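Local coordinates for unknown protein (Arabidopsis thaliana, PDB 2GM3) that binds AMP in a pocket of its universal stress protein fold, although its cellular role is unknown, at residues M9-A14 / D126-G131; S26-F31 / L89-N94; K47-H52 / E104-T109; P112-C117 / S147-K152. All blocks are in the same frame, centred on the assembly; numbering follows the deposited sequence.

Contact 1. Residues M9-A14 / D126-G131; sequences MVAVNA and DFLVVG. With AMP (adenosine monophosphate), chain G.
Met9, present as selenomethionine, lies side by side with Leu128 on neighbouring parallel strands, both pointing the same way. Its CB sits 3.7 Å from Phe127 O. CG passes by Leu128 CD1, then the chain bends at its third torsion (117°) and CE returns to Leu128 CD1 at 3.6 Å. Helix 112-123 backs this face through Ile116; on the opposite face Val10 CG2 meets Val129 CB at 4.1 Å. Between the faces the backbones are joined by Met9 N to Phe127 O, Val129 N to Met9 O and Ala11 N to Val129 O.

Beyond these bonds the strands diverge and AMP enters. Its O2' gives a hydrogen bond to Ala11 O (2.6 Å) and takes one from Gly131 N (3.0 Å), so the ribose hydroxyl bridges the two strands near their C-terminal ends. Gly131 has no CB to collide with the ribose. Asn13 lays CB 3.4 Å from AMP C5, and its OD1 packs 3.3 Å from AMP C3'; the hydrogen bond of OD1 is to Ser24 OG. An alanine here would keep the CB contact but would probably leave Ser24 OG without this mate and the ribose C3' less closely held. Nucleotide binding at the C-terminal ends of adjacent parallel strands is typical of the Rossmann-like fold of the HUP clan, to which universal stress proteins belong.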
# COMPACT_ATOMS: atom_id res chain seq x y z
N MSE A 9 -0.48 8.22 6.06
CA MSE A 9 -1.62 8.04 6.97
C MSE A 9 -1.70 6.59 7.41
O MSE A 9 -1.67 5.69 6.57
CB MSE A 9 -2.93 8.43 6.31
CG MSE A 9 -4.07 8.46 7.34
SE MSE A 9 -5.64 9.34 6.68
CE MSE A 9 -6.72 7.91 6.77
N VAL A 10 -1.78 6.35 8.72
CA VAL A 10 -1.77 4.99 9.27
C VAL A 10 -3.03 4.84 10.09
O VAL A 10 -3.21 5.56 11.05
CB VAL A 10 -0.55 4.72 10.14
CG1 VAL A 10 -0.60 3.32 10.69
CG2 VAL A 10 0.75 4.92 9.36
N ALA A 11 -3.90 3.92 9.70
CA ALA A 11 -5.17 3.74 10.32
C ALA A 11 -4.96 2.74 11.45
O ALA A 11 -4.58 1.58 11.21
CB ALA A 11 -6.16 3.21 9.29
N VAL A 12 -5.20 3.16 12.69
CA VAL A 12 -4.91 2.33 13.86
C VAL A 12 -6.17 2.08 14.67
O VAL A 12 -7.04 2.95 14.82
CB VAL A 12 -3.79 2.94 14.76
CG1 VAL A 12 -2.48 3.16 13.96
CG2 VAL A 12 -4.22 4.23 15.39
N ASN A 13 -6.28 0.85 15.17
CA ASN A 13 -7.41 0.48 16.00
C ASN A 13 -6.98 -0.41 17.16
O ASN A 13 -5.81 -0.86 17.23
CB ASN A 13 -8.47 -0.21 15.15
CG ASN A 13 -7.98 -1.51 14.57
OD1 ASN A 13 -6.84 -1.62 14.06
ND2 ASN A 13 -8.83 -2.51 14.64
N ALA A 14 -7.92 -0.64 18.08
CA ALA A 14 -7.66 -1.37 19.30
C ALA A 14 -7.81 -2.87 19.07
O ALA A 14 -8.57 -3.28 18.23
CB ALA A 14 -8.62 -0.89 20.41
N ASP A 126 0.01 11.19 1.26
CA ASP A 126 0.54 10.67 0.04
C ASP A 126 0.08 9.22 -0.10
O ASP A 126 -0.25 8.79 -1.20
CB ASP A 126 2.04 10.81 0.02
CG ASP A 126 2.48 12.25 -0.00
OD1 ASP A 126 2.20 12.97 -0.98
OD2 ASP A 126 3.11 12.68 0.98
N PHE A 127 0.06 8.49 1.01
CA PHE A 127 -0.56 7.20 1.04
C PHE A 127 -1.17 6.80 2.37
O PHE A 127 -0.87 7.39 3.41
CB PHE A 127 0.35 6.10 0.48
CG PHE A 127 1.56 5.77 1.31
CD1 PHE A 127 1.63 4.56 1.98
CD2 PHE A 127 2.68 6.61 1.32
CE1 PHE A 127 2.78 4.21 2.71
CE2 PHE A 127 3.80 6.28 2.04
CZ PHE A 127 3.87 5.07 2.73
N LEU A 128 -2.00 5.75 2.31
CA LEU A 128 -2.69 5.18 3.47
C LEU A 128 -2.13 3.80 3.76
O LEU A 128 -2.04 2.95 2.87
CB LEU A 128 -4.19 5.08 3.12
CG LEU A 128 -5.15 4.35 4.06
CD1 LEU A 128 -5.08 4.98 5.46
CD2 LEU A 128 -6.54 4.37 3.54
N VAL A 129 -1.73 3.57 5.01
CA VAL A 129 -1.36 2.25 5.47
C VAL A 129 -2.48 1.68 6.36
O VAL A 129 -2.91 2.32 7.32
CB VAL A 129 -0.06 2.28 6.28
CG1 VAL A 129 0.28 0.89 6.75
CG2 VAL A 129 1.09 2.86 5.47
N VAL A 130 -2.95 0.48 6.02
CA VAL A 130 -3.88 -0.23 6.83
C VAL A 130 -3.31 -1.61 7.01
O VAL A 130 -2.67 -2.15 6.10
CB VAL A 130 -5.32 -0.33 6.17
CG1 VAL A 130 -5.99 1.05 6.14
CG2 VAL A 130 -5.25 -0.90 4.76
N GLY A 131 -3.52 -2.16 8.20
CA GLY A 131 -3.29 -3.55 8.44
C GLY A 131 -4.43 -4.30 7.77
O GLY A 131 -5.34 -3.67 7.23
P AMP G . -9.50 -5.48 8.13
O1P AMP G . -10.68 -5.07 8.80
O2P AMP G . -8.83 -6.67 8.71
O3P AMP G . -9.54 -5.55 6.68
O5' AMP G . -8.39 -4.35 8.34
C5' AMP G . -7.91 -4.08 9.64
C4' AMP G . -7.27 -2.72 9.55
O4' AMP G . -8.27 -1.66 9.32
C3' AMP G . -6.57 -2.32 10.82
O3' AMP G . -5.24 -2.92 10.80
C2' AMP G . -6.50 -0.81 10.66
O2' AMP G . -5.37 -0.50 9.84
C1' AMP G . -7.80 -0.47 9.93
N9 AMP G . -8.84 -0.20 10.94
C8 AMP G . -9.78 -1.05 11.42
N7 AMP G . -10.53 -0.41 12.33
C5 AMP G . -10.10 0.86 12.40
C6 AMP G . -10.48 1.99 13.12
N6 AMP G . -11.47 1.99 13.99
N1 AMP G . -9.80 3.12 12.93
C2 AMP G . -8.78 3.20 12.10
N3 AMP G . -8.39 2.16 11.38
C4 AMP G . -9.03 0.98 11.51

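Contact 2. Residues S26-F31 / L89-N94. With AMP (adenosine monophosphate), chain G.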
# COMPACT_ATOMS: atom_id res chain seq x y z
N SER A 26 -2.87 -6.27 13.71
CA SER A 26 -2.68 -5.96 12.31
C SER A 26 -2.16 -4.53 12.08
O SER A 26 -1.25 -4.30 11.27
CB SER A 26 -3.94 -6.28 11.50
OG SER A 26 -4.98 -5.39 11.80
N CYS A 27 -2.71 -3.58 12.80
CA CYS A 27 -2.31 -2.20 12.57
C CYS A 27 -0.96 -1.98 13.21
O CYS A 27 -0.21 -1.14 12.76
CB CYS A 27 -3.35 -1.20 13.05
SG CYS A 27 -3.28 -0.84 14.84
N LYS A 28 -0.64 -2.74 14.23
CA LYS A 28 0.64 -2.65 14.87
C LYS A 28 1.71 -3.16 13.92
O LYS A 28 2.76 -2.51 13.70
CB LYS A 28 0.64 -3.49 16.16
CG LYS A 28 1.76 -3.10 17.13
CD LYS A 28 1.76 -3.98 18.40
CE LYS A 28 3.15 -3.98 19.03
NZ LYS A 28 3.16 -4.59 20.41
N ARG A 29 1.45 -4.34 13.35
CA ARG A 29 2.32 -4.91 12.36
C ARG A 29 2.47 -3.95 11.19
O ARG A 29 3.59 -3.67 10.73
CB ARG A 29 1.79 -6.28 11.88
CG ARG A 29 2.55 -6.81 10.69
CD ARG A 29 4.04 -6.99 11.05
NE ARG A 29 4.16 -7.66 12.33
CZ ARG A 29 5.03 -7.35 13.27
NH1 ARG A 29 5.91 -6.37 13.08
NH2 ARG A 29 5.01 -8.02 14.41
N ALA A 30 1.34 -3.40 10.75
CA ALA A 30 1.32 -2.44 9.65
C ALA A 30 2.21 -1.22 9.92
O ALA A 30 2.98 -0.81 9.06
CB ALA A 30 -0.08 -2.00 9.40
N PHE A 31 2.07 -0.65 11.11
CA PHE A 31 2.87 0.49 11.53
C PHE A 31 4.34 0.12 11.63
O PHE A 31 5.18 0.79 11.06
CB PHE A 31 2.40 0.96 12.89
CG PHE A 31 3.20 2.09 13.47
CD1 PHE A 31 2.87 3.42 13.16
CD2 PHE A 31 4.22 1.84 14.40
CE1 PHE A 31 3.58 4.46 13.72
CE2 PHE A 31 4.92 2.88 14.98
CZ PHE A 31 4.60 4.20 14.65
N LEU A 89 -3.58 6.17 20.33
CA LEU A 89 -2.79 7.23 19.71
C LEU A 89 -1.47 7.46 20.41
O LEU A 89 -0.45 7.62 19.78
CB LEU A 89 -3.58 8.52 19.78
CG LEU A 89 -4.29 8.89 18.49
CD1 LEU A 89 -4.80 7.72 17.69
CD2 LEU A 89 -5.37 9.89 18.86
N GLU A 90 -1.52 7.50 21.74
CA GLU A 90 -0.34 7.71 22.54
C GLU A 90 0.71 6.59 22.36
O GLU A 90 1.92 6.87 22.36
CB GLU A 90 -0.73 7.85 24.01
CG GLU A 90 0.41 8.25 24.90
CD GLU A 90 0.01 8.48 26.34
OE1 GLU A 90 -1.11 8.13 26.75
OE2 GLU A 90 0.85 9.01 27.08
N PHE A 91 0.25 5.35 22.21
CA PHE A 91 1.17 4.25 21.91
C PHE A 91 1.97 4.50 20.63
O PHE A 91 3.18 4.39 20.65
CB PHE A 91 0.48 2.87 21.87
CG PHE A 91 1.38 1.77 21.35
CD1 PHE A 91 2.23 1.07 22.21
CD2 PHE A 91 1.39 1.44 19.97
CE1 PHE A 91 3.09 0.06 21.72
CE2 PHE A 91 2.24 0.44 19.47
CZ PHE A 91 3.08 -0.26 20.34
N PHE A 92 1.31 4.92 19.57
CA PHE A 92 1.98 5.13 18.28
C PHE A 92 2.79 6.40 18.21
O PHE A 92 3.82 6.45 17.55
CB PHE A 92 0.99 5.06 17.12
CG PHE A 92 0.43 3.69 16.89
CD1 PHE A 92 -0.80 3.33 17.43
CD2 PHE A 92 1.15 2.75 16.15
CE1 PHE A 92 -1.33 2.06 17.21
CE2 PHE A 92 0.63 1.46 15.93
CZ PHE A 92 -0.60 1.11 16.47
N VAL A 93 2.34 7.43 18.93
CA VAL A 93 3.03 8.70 18.97
C VAL A 93 4.35 8.50 19.72
O VAL A 93 5.39 9.05 19.34
CB VAL A 93 2.08 9.78 19.53
CG1 VAL A 93 2.84 11.05 20.09
CG2 VAL A 93 1.04 10.13 18.45
N ASN A 94 4.33 7.66 20.75
CA ASN A 94 5.56 7.34 21.46
C ASN A 94 6.53 6.60 20.57
O ASN A 94 7.73 6.87 20.61
CB ASN A 94 5.26 6.57 22.73
CG ASN A 94 4.90 7.48 23.88
OD1 ASN A 94 5.70 8.30 24.30
ND2 ASN A 94 3.71 7.33 24.42
P AMP G . -9.50 -5.48 8.13
O1P AMP G . -10.68 -5.07 8.80
O2P AMP G . -8.83 -6.67 8.71
O3P AMP G . -9.54 -5.55 6.68
O5' AMP G . -8.39 -4.35 8.34
C5' AMP G . -7.91 -4.08 9.64
C4' AMP G . -7.27 -2.72 9.55
O4' AMP G . -8.27 -1.66 9.32
C3' AMP G . -6.57 -2.32 10.82
O3' AMP G . -5.24 -2.92 10.80
C2' AMP G . -6.50 -0.81 10.66
O2' AMP G . -5.37 -0.50 9.84
C1' AMP G . -7.80 -0.47 9.93
N9 AMP G . -8.84 -0.20 10.94
C8 AMP G . -9.78 -1.05 11.42
N7 AMP G . -10.53 -0.41 12.33
C5 AMP G . -10.10 0.86 12.40
C6 AMP G . -10.48 1.99 13.12
N6 AMP G . -11.47 1.99 13.99
N1 AMP G . -9.80 3.12 12.93
C2 AMP G . -8.78 3.20 12.10
N3 AMP G . -8.39 2.16 11.38
C4 AMP G . -9.03 0.98 11.51
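Aromatic packing joins Phe31 to Phe92 in a T-shaped pair: the edge of the Phe92 ring meets the face of Phe31, with centroids 4.8 Å apart and planes at 72°. Phe92 CD2 stands over the centre of the Phe31 ring and comes 3.4 Å from Phe31 CG, while Phe92 CE2 reaches back to Phe31 CB at 3.6 Å. The two side chains slide past each other in opposite directions. Phe31 CB points toward the other helix, and CG is anti to the backbone N (chi1 177°), which sets CG against Phe92 CD2. Phe91, the neighbour of Phe92 in helix 81-99, puts its CD2 over the centre of the Phe92 ring.

A sulfur-aromatic contact involves the same Phe92 ring: Cys27 SG lies 3.7 Å from Phe92 CZ and approaches the ring obliquely.

The helices 25-39 and 81-99 run nearly parallel on one side of the sheet in this alpha/beta fold. The axes of segments 26-31 and 89-94 approach to 12.1 Å, a separation bridged by these large side chains, and Leu50 of strand 46-54 touches both Phe31 and Phe92.

The aliphatic part of Lys28 makes a slighter contact with an aromatic ring. Its extended chain crosses Phe91 at about a right angle, with Lys28 CE 3.9 Å from Phe91 CZ.

Polar contact belongs to the nucleotide. AMP O3' donates a hydrogen bond to Ser26 OG at 2.7 Å, and Ser26 OG is also bonded to Asp175 OD1. Next to it, Cys27 CB packs against the same AMP O3' at 3.4 Å.

Contact 3. Residues K47-H52 / E104-T109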
# COMPACT_ATOMS: atom_id res chain seq x y z
N LYS A 47 6.39 11.72 7.26
CA LYS A 47 5.58 12.19 8.37
C LYS A 47 4.39 11.23 8.55
O LYS A 47 3.69 10.92 7.61
CB LYS A 47 5.10 13.62 8.09
CG LYS A 47 4.22 14.19 9.17
CD LYS A 47 3.96 15.67 9.01
CE LYS A 47 3.05 16.15 10.14
NZ LYS A 47 3.29 17.60 10.47
N ILE A 48 4.18 10.75 9.76
CA ILE A 48 3.16 9.77 10.00
C ILE A 48 1.89 10.47 10.51
O ILE A 48 1.95 11.27 11.45
CB ILE A 48 3.63 8.75 10.99
CG1 ILE A 48 4.98 8.17 10.52
CG2 ILE A 48 2.58 7.68 11.22
CD1 ILE A 48 5.02 7.49 9.12
N LEU A 49 0.77 10.18 9.86
CA LEU A 49 -0.51 10.74 10.28
C LEU A 49 -1.34 9.58 10.84
O LEU A 49 -1.74 8.70 10.12
CB LEU A 49 -1.21 11.45 9.10
CG LEU A 49 -0.38 12.50 8.40
CD1 LEU A 49 -1.03 12.90 7.12
CD2 LEU A 49 -0.19 13.73 9.27
N LEU A 50 -1.53 9.55 12.16
CA LEU A 50 -2.17 8.44 12.81
C LEU A 50 -3.63 8.74 13.02
O LEU A 50 -3.98 9.68 13.71
CB LEU A 50 -1.52 8.18 14.15
CG LEU A 50 -0.06 7.74 14.17
CD1 LEU A 50 0.54 8.11 15.46
CD2 LEU A 50 0.01 6.16 13.93
N LEU A 51 -4.49 7.95 12.39
CA LEU A 51 -5.91 8.14 12.55
C LEU A 51 -6.57 6.93 13.22
O LEU A 51 -6.41 5.78 12.77
CB LEU A 51 -6.54 8.44 11.21
CG LEU A 51 -8.06 8.31 11.16
CD1 LEU A 51 -8.79 9.46 11.84
CD2 LEU A 51 -8.48 8.21 9.70
N HIS A 52 -7.33 7.22 14.28
CA HIS A 52 -8.20 6.22 14.90
C HIS A 52 -9.62 6.60 14.67
O HIS A 52 -10.04 7.72 14.94
CB HIS A 52 -7.96 6.12 16.40
CG HIS A 52 -8.91 5.19 17.08
ND1 HIS A 52 -8.89 3.83 16.88
CD2 HIS A 52 -9.92 5.43 17.95
CE1 HIS A 52 -9.84 3.26 17.60
NE2 HIS A 52 -10.46 4.21 18.28
N GLU A 104 1.41 13.18 13.50
CA GLU A 104 0.20 13.82 13.96
C GLU A 104 -0.80 12.73 14.20
O GLU A 104 -0.95 11.83 13.39
CB GLU A 104 -0.33 14.75 12.89
CG GLU A 104 0.53 15.97 12.74
CD GLU A 104 -0.19 17.11 12.03
OE1 GLU A 104 -1.03 16.87 11.14
OE2 GLU A 104 0.10 18.26 12.39
N ALA A 105 -1.50 12.80 15.31
CA ALA A 105 -2.45 11.74 15.62
C ALA A 105 -3.75 12.35 16.08
O ALA A 105 -3.75 13.30 16.86
CB ALA A 105 -1.89 10.82 16.69
N TRP A 106 -4.86 11.81 15.58
CA TRP A 106 -6.16 12.30 16.01
C TRP A 106 -7.23 11.23 15.85
O TRP A 106 -7.00 10.16 15.25
CB TRP A 106 -6.53 13.55 15.26
CG TRP A 106 -6.85 13.29 13.87
CD1 TRP A 106 -8.08 13.17 13.33
CD2 TRP A 106 -5.92 13.08 12.80
NE1 TRP A 106 -7.99 12.89 12.01
CE2 TRP A 106 -6.68 12.84 11.65
CE3 TRP A 106 -4.52 13.10 12.71
CZ2 TRP A 106 -6.08 12.62 10.38
CZ3 TRP A 106 -3.93 12.88 11.46
CH2 TRP A 106 -4.72 12.63 10.31
N ILE A 107 -8.40 11.57 16.38
CA ILE A 107 -9.54 10.69 16.40
C ILE A 107 -10.68 11.34 15.63
O ILE A 107 -10.91 12.53 15.75
CB ILE A 107 -9.96 10.42 17.85
CG1 ILE A 107 -8.83 9.63 18.54
CG2 ILE A 107 -11.31 9.68 17.89
CD1 ILE A 107 -8.97 9.39 20.04
N LYS A 108 -11.35 10.54 14.81
CA LYS A 108 -12.60 10.92 14.19
C LYS A 108 -13.66 9.91 14.60
O LYS A 108 -13.33 8.80 15.01
CB LYS A 108 -12.43 10.95 12.67
CG LYS A 108 -11.59 12.13 12.18
CD LYS A 108 -12.36 13.45 12.24
CE LYS A 108 -11.48 14.61 11.84
NZ LYS A 108 -12.16 15.93 12.12
N THR A 109 -14.92 10.28 14.50
CA THR A 109 -16.00 9.39 14.89
C THR A 109 -16.81 8.92 13.67
O THR A 109 -16.93 9.65 12.68
CB THR A 109 -16.91 10.11 15.95
OG1 THR A 109 -16.11 10.52 17.07
CG2 THR A 109 -18.06 9.21 16.46
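Trp106 holds CG between its backbone N and carbonyl carbon (chi1 71°), whereas Leu51 holds CG anti to its N (chi1 165°); from these starts the two side chains meet across the strands, with Leu51 CD1 3.5 Å from Trp106 NE1. The strands are parallel neighbours of the five-stranded sheet of this Rossmann-like fold, and 102-109 is one of its two outermost strands within the chain. Five backbone hydrogen bonds run from Glu104 N to Ile48 O at one end to Lys108 N to His52 O at the other.

The indole leans toward the neighbouring strand. Leu50 O, which accepts the Trp106 N-H at 3.0 Å, also stands above one face of the ring, toward the rim, 3.6 Å from Trp106 CE3. Leu49 CB comes to the ring edge, 3.9 Å from Trp106 CZ3, and Trp106 NE1 is hydrogen-bonded to Glu119 of helix 112-123. An alanine in place of Trp106 would probably leave Glu119 without this donor and open a gap beside Leu49 and Leu51.

Toward the N-terminal ends of the strands Lys47 and Glu104 cross obliquely: Lys47 CE packs 3.6 Å from Glu104 CG, and the salt bridge between their ends is long. The other face of the sheet, turned to helix 81-99, carries Leu50, Ala105, His52 and Ile107. His52 ND1 is bonded to Val12 O of the AMP site. On that face Leu50 CB touches Ala105 CB at 3.7 Å.

Contact 4. Residues P112-C117 / S147-K152; sequences PKDVIC and SAFCVK. With AMP (adenosine monophosphate), chain G.
On the sheet face that carries Met9 and Leu128, helices 112-123 and 146-153 pack side by side, with Phe149 and Lys113 prominent in the contact; their side chains cross at about a right angle. Phe149 CB points toward the first helix, and CG is anti to the backbone N (chi1 -171°). Lys113 CB lies 3.5 Å from Phe149 CD2, and Lys113 CD makes a CH-pi contact over the ring face, 3.7 Å from the Phe149 centroid. Lys113 NZ remains above the ring but too far for more than a weak cation-pi attraction, and forms a salt bridge with Asp111. Asp114 OD1 comes 3.5 Å from Phe149 CZ, its carboxylate turned 68° from the ring plane, and Cys117 SG lies obliquely beside the ring, 3.9 Å from Phe149 CE2.

Deeper in, Ile116 CG2 touches Cys150 SG at 3.6 Å, while Ile116 CD1 lies between that sulfur and the adenine, 3.7 Å from AMP N3. Ile116 thus belongs both to the helix interface and to the pocket wall. At the start of the second helix, Ser147 N donates to AMP O3P at 3.0 Å and Ser147 OG bonds the same oxygen. Two donors therefore hold one phosphate oxygen, and the nearby helix N terminus would probably favour its negative charge. A phosphate gripped at a helix N terminus beside the parallel sheet is characteristic of nucleotide-binding universal stress protein domains.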
# COMPACT_ATOMS: atom_id res chain seq x y z
N PRO A 112 -15.65 3.34 10.65
CA PRO A 112 -14.22 3.39 10.35
C PRO A 112 -13.84 3.43 8.86
O PRO A 112 -13.05 4.29 8.47
CB PRO A 112 -13.65 2.16 11.07
CG PRO A 112 -14.58 1.95 12.20
CD PRO A 112 -15.96 2.32 11.66
N LYS A 113 -14.38 2.55 8.03
CA LYS A 113 -13.98 2.51 6.62
C LYS A 113 -14.40 3.79 5.87
O LYS A 113 -13.62 4.32 5.06
CB LYS A 113 -14.54 1.28 5.93
CG LYS A 113 -15.95 1.03 6.25
CD LYS A 113 -16.59 0.17 5.23
CE LYS A 113 -18.07 0.39 5.18
NZ LYS A 113 -18.67 -0.56 6.12
N ASP A 114 -15.61 4.28 6.13
CA ASP A 114 -16.11 5.51 5.56
C ASP A 114 -15.24 6.70 5.99
O ASP A 114 -14.85 7.54 5.17
CB ASP A 114 -17.58 5.77 5.98
CG ASP A 114 -18.61 4.97 5.16
OD1 ASP A 114 -18.26 4.49 4.04
OD2 ASP A 114 -19.78 4.83 5.61
N VAL A 115 -14.95 6.76 7.29
CA VAL A 115 -14.23 7.89 7.88
C VAL A 115 -12.79 7.93 7.40
O VAL A 115 -12.28 9.00 7.06
CB VAL A 115 -14.28 7.89 9.44
CG1 VAL A 115 -13.29 8.85 9.99
CG2 VAL A 115 -15.66 8.25 9.91
N ILE A 116 -12.14 6.77 7.37
CA ILE A 116 -10.78 6.68 6.83
C ILE A 116 -10.73 7.30 5.44
O ILE A 116 -9.85 8.12 5.17
CB ILE A 116 -10.26 5.23 6.73
CG1 ILE A 116 -10.14 4.61 8.11
CG2 ILE A 116 -8.92 5.18 5.95
CD1 ILE A 116 -9.78 3.15 8.07
N CYS A 117 -11.70 6.93 4.59
CA CYS A 117 -11.79 7.48 3.26
C CYS A 117 -12.11 8.97 3.24
O CYS A 117 -11.58 9.70 2.40
CB CYS A 117 -12.80 6.70 2.39
SG CYS A 117 -12.16 5.07 1.96
N SER A 147 -9.93 -2.85 5.46
CA SER A 147 -8.81 -2.74 4.53
C SER A 147 -9.25 -2.87 3.08
O SER A 147 -8.77 -2.13 2.25
CB SER A 147 -7.68 -3.73 4.84
OG SER A 147 -8.08 -5.10 4.64
N ALA A 148 -10.16 -3.79 2.79
CA ALA A 148 -10.65 -3.97 1.42
C ALA A 148 -11.44 -2.76 0.93
O ALA A 148 -11.39 -2.42 -0.24
CB ALA A 148 -11.52 -5.24 1.32
N PHE A 149 -12.22 -2.14 1.82
CA PHE A 149 -12.96 -0.94 1.46
C PHE A 149 -12.01 0.21 1.14
O PHE A 149 -12.22 0.92 0.16
CB PHE A 149 -13.90 -0.52 2.59
CG PHE A 149 -14.84 0.58 2.22
CD1 PHE A 149 -16.07 0.30 1.62
CD2 PHE A 149 -14.53 1.91 2.50
CE1 PHE A 149 -16.98 1.32 1.30
CE2 PHE A 149 -15.42 2.94 2.18
CZ PHE A 149 -16.64 2.65 1.58
N CYS A 150 -10.97 0.36 1.94
CA CYS A 150 -9.99 1.41 1.71
C CYS A 150 -9.26 1.29 0.35
O CYS A 150 -9.17 2.27 -0.42
CB CYS A 150 -9.02 1.49 2.89
SG CYS A 150 -9.89 2.01 4.43
N VAL A 151 -8.79 0.08 0.05
CA VAL A 151 -8.07 -0.21 -1.17
C VAL A 151 -8.95 0.15 -2.36
O VAL A 151 -8.47 0.72 -3.35
CB VAL A 151 -7.73 -1.72 -1.23
CG1 VAL A 151 -7.35 -2.17 -2.65
CG2 VAL A 151 -6.65 -2.04 -0.20
N LYS A 152 -10.23 -0.17 -2.24
CA LYS A 152 -11.18 0.05 -3.30
C LYS A 152 -11.53 1.55 -3.41
O LYS A 152 -11.67 2.08 -4.51
CB LYS A 152 -12.39 -0.85 -3.04
CG LYS A 152 -13.58 -0.68 -3.93
CD LYS A 152 -14.62 -1.78 -3.65
CE LYS A 152 -15.98 -1.43 -4.31
NZ LYS A 152 -16.99 -2.52 -4.32
P AMP G . -9.50 -5.48 8.13
O1P AMP G . -10.68 -5.07 8.80
O2P AMP G . -8.83 -6.67 8.71
O3P AMP G . -9.54 -5.55 6.68
O5' AMP G . -8.39 -4.35 8.34
C5' AMP G . -7.91 -4.08 9.64
C4' AMP G . -7.27 -2.72 9.55
O4' AMP G . -8.27 -1.66 9.32
C3' AMP G . -6.57 -2.32 10.82
O3' AMP G . -5.24 -2.92 10.80
C2' AMP G . -6.50 -0.81 10.66
O2' AMP G . -5.37 -0.50 9.84
C1' AMP G . -7.80 -0.47 9.93
N9 AMP G . -8.84 -0.20 10.94
C8 AMP G . -9.78 -1.05 11.42
N7 AMP G . -10.53 -0.41 12.33
C5 AMP G . -10.10 0.86 12.40
C6 AMP G . -10.48 1.99 13.12
N6 AMP G . -11.47 1.99 13.99
N1 AMP G . -9.80 3.12 12.93
C2 AMP G . -8.78 3.20 12.10
N3 AMP G . -8.39 2.16 11.38
C4 AMP G . -9.03 0.98 11.51

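From the N terminus, strand 6-11 opens contact 1, which closes only when the chain reaches 126-131, on the adjacent strand. Within that span helix 25-39 opens contact 2 and strand 46-54 opens contact 3; helix 81-99 closes the former and strand 102-109 the latter, so these two loops cross while both nest within contact 1. Contact 4 opens at 112-117, after contact 3 has closed but before contact 1 does, and closes at 147-152, thereby crossing contact 1. Contacts 1 and 3 are separate strand pairs of the sheet, joined where strands 6-11 and 46-54 adjoin; contacts 2 and 4 pair helices on its opposite sides. AMP touches contacts 1, 2 and 4, as well as Leu51 of contact 3.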